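Local coordinates for chitin oligosaccahride binding protein NagB1 (Paenibacillus sp. FPU-7, PDB 7EHP) that binds N,N'-diacetylchitobiose and N,N',N''-triacetylchitotriose as a bacterial extracellular solute-binding protein, probably handing these chitin oligosaccharides to a membrane importer, at residues D13-L16 / R17-L21; Q223-A226 / E227-Y230. One frame throughout, in Å; residues are numbered along the deposited sequence.

Both contacts are first turns of helices. Interaction 1 opens helix 15-31, early in the chain, and interaction 2 opens helix 225-233, some two hundred residues later; their centres lie about 19 Å apart. The first belongs to the beta-alpha-beta unit of strands 3-7 and 37-41, the second packs beside strand 237-243, an arrangement consistent with the two lobes of a solute-binding protein facing a sugar between them. Arg17 holds one N-acetylglucosamine, and the Tyr225 side chain comes to about 4 Å from a bound N-acetylglucosamine. The two turns also touch directly, Asp13 OD2 packing 3.8 Å from Tyr230 CE1, while Arg11 bridges them by bonding Asp13 and Gln229.

Interaction 1 of 2, residues D13-L16 / R17-L21; sequences DVRL and RLKML. With NAG (2-acetamido-2-deoxy-beta-D-glucopyranose), chain C.
Arg15 reaches forward along the helix, its guanidinium lying against Leu18 and Lys19. With CG anti to the backbone N (chi1 171°) and a turn at chi2, the chain brings one face of the group over Lys19 CB, which sits toward the rim, while Leu18 CD2 comes to the edge, in plane, 3.7 Å from Arg15 NH1. The aliphatic part of Lys19 suits this place: its CD is 3.7 Å from Arg15 NH2, but the charged ends stay apart, Arg15 NH2 and Lys19 NZ being separated by 5.9 Å. Each has its own acid, Glu22 for Arg15 and Asp23 for Lys19, which probably offsets the like charges.

Arg17 points the other way, toward the sugar. A bend at chi3 (81°) turns the guanidinium so that the acetamido oxygen O7 of the N-acetylglucosamine lies in plane at its edge, gripped by two donors: Arg17 NH1 at 3.0 Å from O7 and NH2 at 2.9 Å from O7. Arginine suits the place: its long chain spans from the helix to the sugar, and its flat group offers two N-H donors to one carbonyl oxygen. Asp44 and Asn284 bond the same sugar.

Beneath these side chains the first turn closes through Val14 O, which takes Leu18 N at 3.3 Å and a weak bond from Arg17 N. Lys19 N then meets Arg15 O at 2.8 Å.

Helix 15-31 is the crossover between parallel strands 3-7 and 37-41. Leu18 and Leu21 rest on His7 of the first strand, Met20 reaches helices 294-307 and 310-320, and Leu16 touches the latter.

Interaction 2 of 2, residues Q223-A226 / E227-Y230; sequences QKYA and EQQY
Glu227 OE2 is held by Lys224 twice over: the backbone N of Lys224 donates to it at 3.0 Å, from above the carboxylate plane, and the ammonium NZ adds a long salt bridge at 3.8 Å. Glutamate suits this place: with CG anti to the carbonyl carbon (chi1 -67°) and the chain extended beyond it, the carboxylate reaches the N-H of Lys224 just before the helix, crossing Gln223 at about a right angle and laying OE1 3.5 Å from Gln223 CG. Glu227 N returns a bond to Lys224 O.

Ala226 O accepts Tyr230 N at 2.9 Å and, weakly, Gln229 N. This oxygen lies over one face of the Tyr230 ring, 3.3 Å above its plane and offset toward the rim, and Tyr230 CZ packs 3.8 Å from Ala226 CB, a side chain small enough to fit there. Without the ring, as with an alanine in place of Tyr230, the Ala226 carbonyl is likely to lose that cover and a gap to open beside the Ala226 methyl.

Tyr225 OH and Gln229 NE2 lie 3.0 Å apart at an angle too poor for a hydrogen bond; each bonds Asp242 instead, and Trp245 also binds the hydroxyl. Tyr225 and Gln228 pack on helix 165-180, Tyr225 edge-to-face with Trp166, and Gln228 and Gln229 lie against strand 237-243.

Interaction 1 of 2, residues D13-L16 / R17-L21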
loop_
_atom_site.group_PDB
_atom_site.type_symbol
_atom_site.label_atom_id
_atom_site.label_comp_id
_atom_site.label_asym_id
_atom_site.label_seq_id
_atom_site.Cartn_x
_atom_site.Cartn_y
_atom_site.Cartn_z
ATOM N N ASP A 13 -5.318 10.440 -12.707
ATOM C CA ASP A 13 -5.024 9.097 -13.194
ATOM C C ASP A 13 -5.960 8.039 -12.600
ATOM O O ASP A 13 -6.210 7.020 -13.254
ATOM C CB ASP A 13 -3.568 8.713 -12.899
ATOM C CG ASP A 13 -2.585 9.318 -13.886
ATOM O OD1 ASP A 13 -3.013 9.759 -14.992
ATOM O OD2 ASP A 13 -1.384 9.353 -13.550
ATOM N N VAL A 14 -6.452 8.220 -11.367
ATOM C CA VAL A 14 -7.348 7.210 -10.781
ATOM C C VAL A 14 -8.814 7.626 -10.913
ATOM O O VAL A 14 -9.654 7.251 -10.085
ATOM C CB VAL A 14 -7.008 6.903 -9.305
ATOM C CG1 VAL A 14 -5.593 6.317 -9.178
ATOM C CG2 VAL A 14 -7.210 8.131 -8.389
ATOM N N ARG A 15 -9.132 8.376 -11.971
ATOM C CA ARG A 15 -10.494 8.865 -12.174
ATOM C C ARG A 15 -11.522 7.734 -12.183
ATOM O O ARG A 15 -12.618 7.880 -11.626
ATOM C CB ARG A 15 -10.555 9.673 -13.475
ATOM C CG ARG A 15 -11.956 10.060 -13.938
ATOM C CD ARG A 15 -12.658 11.014 -12.977
ATOM N NE ARG A 15 -14.100 11.059 -13.231
ATOM C CZ ARG A 15 -15.020 11.320 -12.299
ATOM N NH1 ARG A 15 -14.654 11.584 -11.045
ATOM N NH2 ARG A 15 -16.311 11.334 -12.627
ATOM N N LEU A 16 -11.203 6.595 -12.799
ATOM C CA LEU A 16 -12.194 5.515 -12.827
ATOM C C LEU A 16 -12.552 5.041 -11.419
ATOM O O LEU A 16 -13.715 4.700 -11.154
ATOM C CB LEU A 16 -11.685 4.345 -13.670
ATOM C CG LEU A 16 -11.639 4.632 -15.171
ATOM C CD1 LEU A 16 -10.830 3.552 -15.871
ATOM C CD2 LEU A 16 -13.050 4.723 -15.756
ATOM N N ARG A 17 -11.580 5.046 -10.496
ATOM C CA ARG A 17 -11.874 4.658 -9.114
ATOM C C ARG A 17 -12.803 5.663 -8.436
ATOM O O ARG A 17 -13.678 5.268 -7.656
ATOM C CB ARG A 17 -10.581 4.510 -8.314
ATOM C CG ARG A 17 -9.640 3.432 -8.848
ATOM C CD ARG A 17 -8.532 3.122 -7.856
ATOM N NE ARG A 17 -8.973 2.203 -6.810
ATOM C CZ ARG A 17 -8.164 1.675 -5.897
ATOM N NH1 ARG A 17 -6.876 1.987 -5.907
ATOM N NH2 ARG A 17 -8.636 0.849 -4.969
ATOM N N LEU A 18 -12.627 6.963 -8.707
ATOM C CA LEU A 18 -13.544 7.951 -8.141
ATOM C C LEU A 18 -14.920 7.856 -8.791
ATOM O O LEU A 18 -15.948 7.936 -8.106
ATOM C CB LEU A 18 -12.990 9.362 -8.293
ATOM C CG LEU A 18 -13.833 10.517 -7.723
ATOM C CD1 LEU A 18 -14.391 10.237 -6.319
ATOM C CD2 LEU A 18 -13.029 11.812 -7.748
ATOM N N LYS A 19 -14.954 7.686 -10.110
ATOM C CA LYS A 19 -16.222 7.496 -10.801
ATOM C C LYS A 19 -17.002 6.321 -10.217
ATOM O O LYS A 19 -18.233 6.389 -10.096
ATOM C CB LYS A 19 -15.969 7.303 -12.297
ATOM C CG LYS A 19 -17.228 7.085 -13.120
ATOM C CD LYS A 19 -18.233 8.217 -12.927
ATOM C CE LYS A 19 -19.213 8.268 -14.103
ATOM N NZ LYS A 19 -20.172 7.132 -14.012
ATOM N N MET A 20 -16.305 5.249 -9.811
ATOM C CA MET A 20 -16.995 4.139 -9.153
ATOM C C MET A 20 -17.564 4.583 -7.811
ATOM O O MET A 20 -18.705 4.248 -7.472
ATOM C CB MET A 20 -16.064 2.935 -8.979
ATOM C CG MET A 20 -16.778 1.627 -8.625
ATOM S SD MET A 20 -15.735 0.134 -8.502
ATOM C CE MET A 20 -15.364 0.122 -6.741
ATOM N N LEU A 21 -16.795 5.366 -7.046
ATOM C CA LEU A 21 -17.324 5.912 -5.795
ATOM C C LEU A 21 -18.562 6.767 -6.045
ATOM O O LEU A 21 -19.526 6.712 -5.277
ATOM C CB LEU A 21 -16.246 6.736 -5.081
ATOM C CG LEU A 21 -15.259 5.902 -4.260
ATOM C CD1 LEU A 21 -14.007 6.704 -3.890
ATOM C CD2 LEU A 21 -15.919 5.330 -3.007
HETATM C C1 NAG C . -4.598 3.222 -2.544
HETATM C C2 NAG C . -4.398 1.862 -1.879
HETATM C C3 NAG C . -3.454 1.995 -0.684
HETATM C C4 NAG C . -2.192 2.788 -1.038
HETATM C C5 NAG C . -2.536 4.043 -1.853
HETATM C C6 NAG C . -1.346 4.826 -2.368
HETATM C C7 NAG C . -6.454 0.559 -2.266
HETATM C C8 NAG C . -7.701 0.010 -1.638
HETATM N N2 NAG C . -5.665 1.279 -1.460
HETATM O O1 NAG C . -5.488 3.102 -3.599
HETATM O O3 NAG C . -3.138 0.691 -0.201
HETATM O O4 NAG C . -1.645 3.274 0.183
HETATM O O5 NAG C . -3.351 3.713 -2.986
HETATM O O6 NAG C . -1.764 6.110 -2.825
HETATM O O7 NAG C . -6.182 0.369 -3.451
#

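Interaction 2 of 2, residues Q223-A226 / E227-Y230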
loop_
_atom_site.group_PDB
_atom_site.type_symbol
_atom_site.label_atom_id
_atom_site.label_comp_id
_atom_site.label_asym_id
_atom_site.label_seq_id
_atom_site.Cartn_x
_atom_site.Cartn_y
_atom_site.Cartn_z
ATOM N N GLN A 223 10.543 14.796 -6.232
ATOM C CA GLN A 223 9.437 14.303 -7.043
ATOM C C GLN A 223 8.360 13.661 -6.182
ATOM O O GLN A 223 8.654 12.791 -5.355
ATOM C CB GLN A 223 9.942 13.304 -8.080
ATOM C CG GLN A 223 10.845 13.935 -9.112
ATOM C CD GLN A 223 11.886 12.968 -9.601
ATOM O OE1 GLN A 223 11.591 11.789 -9.850
ATOM N NE2 GLN A 223 13.131 13.434 -9.684
ATOM N N LYS A 224 7.114 14.069 -6.415
ATOM C CA LYS A 224 5.942 13.456 -5.801
ATOM C C LYS A 224 5.760 12.024 -6.308
ATOM O O LYS A 224 6.237 11.654 -7.382
ATOM C CB LYS A 224 4.678 14.278 -6.111
ATOM C CG LYS A 224 4.412 14.534 -7.626
ATOM C CD LYS A 224 3.259 15.558 -7.899
ATOM C CE LYS A 224 3.360 16.247 -9.289
ATOM N NZ LYS A 224 4.210 17.499 -9.317
ATOM N N TYR A 225 5.027 11.227 -5.524
ATOM C CA TYR A 225 4.785 9.817 -5.824
ATOM C C TYR A 225 4.464 9.539 -7.294
ATOM O O TYR A 225 5.081 8.668 -7.917
ATOM C CB TYR A 225 3.653 9.315 -4.927
ATOM C CG TYR A 225 3.215 7.878 -5.169
ATOM C CD1 TYR A 225 4.147 6.861 -5.389
ATOM C CD2 TYR A 225 1.867 7.536 -5.139
ATOM C CE1 TYR A 225 3.737 5.530 -5.582
ATOM C CE2 TYR A 225 1.439 6.220 -5.328
ATOM C CZ TYR A 225 2.369 5.225 -5.544
ATOM O OH TYR A 225 1.931 3.930 -5.727
ATOM N N ALA A 226 3.500 10.269 -7.867
ATOM C CA ALA A 226 3.072 9.999 -9.242
ATOM C C ALA A 226 4.209 10.071 -10.255
ATOM O O ALA A 226 4.109 9.464 -11.329
ATOM C CB ALA A 226 1.981 10.983 -9.670
ATOM N N GLU A 227 5.270 10.818 -9.960
ATOM C CA GLU A 227 6.339 11.005 -10.936
ATOM C C GLU A 227 7.115 9.716 -11.200
ATOM O O GLU A 227 7.594 9.500 -12.320
ATOM C CB GLU A 227 7.269 12.128 -10.457
ATOM C CG GLU A 227 6.531 13.468 -10.470
ATOM C CD GLU A 227 7.418 14.672 -10.243
ATOM O OE1 GLU A 227 8.229 14.996 -11.136
ATOM O OE2 GLU A 227 7.270 15.316 -9.180
ATOM N N GLN A 228 7.234 8.834 -10.205
ATOM C CA GLN A 228 7.858 7.544 -10.494
ATOM C C GLN A 228 7.003 6.723 -11.450
ATOM O O GLN A 228 7.536 6.003 -12.307
ATOM C CB GLN A 228 8.145 6.796 -9.195
ATOM C CG GLN A 228 7.003 6.023 -8.562
ATOM C CD GLN A 228 7.527 5.027 -7.534
ATOM O OE1 GLN A 228 8.539 5.284 -6.876
ATOM N NE2 GLN A 228 6.841 3.890 -7.387
ATOM N N GLN A 229 5.684 6.876 -11.370
ATOM C CA GLN A 229 4.805 6.166 -12.283
ATOM C C GLN A 229 4.854 6.784 -13.673
ATOM O O GLN A 229 4.792 6.065 -14.678
ATOM C CB GLN A 229 3.383 6.156 -11.716
ATOM C CG GLN A 229 3.309 5.348 -10.407
ATOM C CD GLN A 229 1.968 5.421 -9.703
ATOM O OE1 GLN A 229 1.067 6.157 -10.110
ATOM N NE2 GLN A 229 1.819 4.634 -8.646
ATOM N N TYR A 230 4.989 8.111 -13.757
ATOM C CA TYR A 230 5.223 8.713 -15.064
ATOM C C TYR A 230 6.475 8.122 -15.704
ATOM O O TYR A 230 6.437 7.654 -16.850
ATOM C CB TYR A 230 5.372 10.229 -14.947
ATOM C CG TYR A 230 4.239 11.008 -14.313
ATOM C CD1 TYR A 230 2.921 10.541 -14.306
ATOM C CD2 TYR A 230 4.497 12.254 -13.744
ATOM C CE1 TYR A 230 1.886 11.320 -13.716
ATOM C CE2 TYR A 230 3.492 13.016 -13.154
ATOM C CZ TYR A 230 2.200 12.558 -13.140
ATOM O OH TYR A 230 1.258 13.365 -12.550
#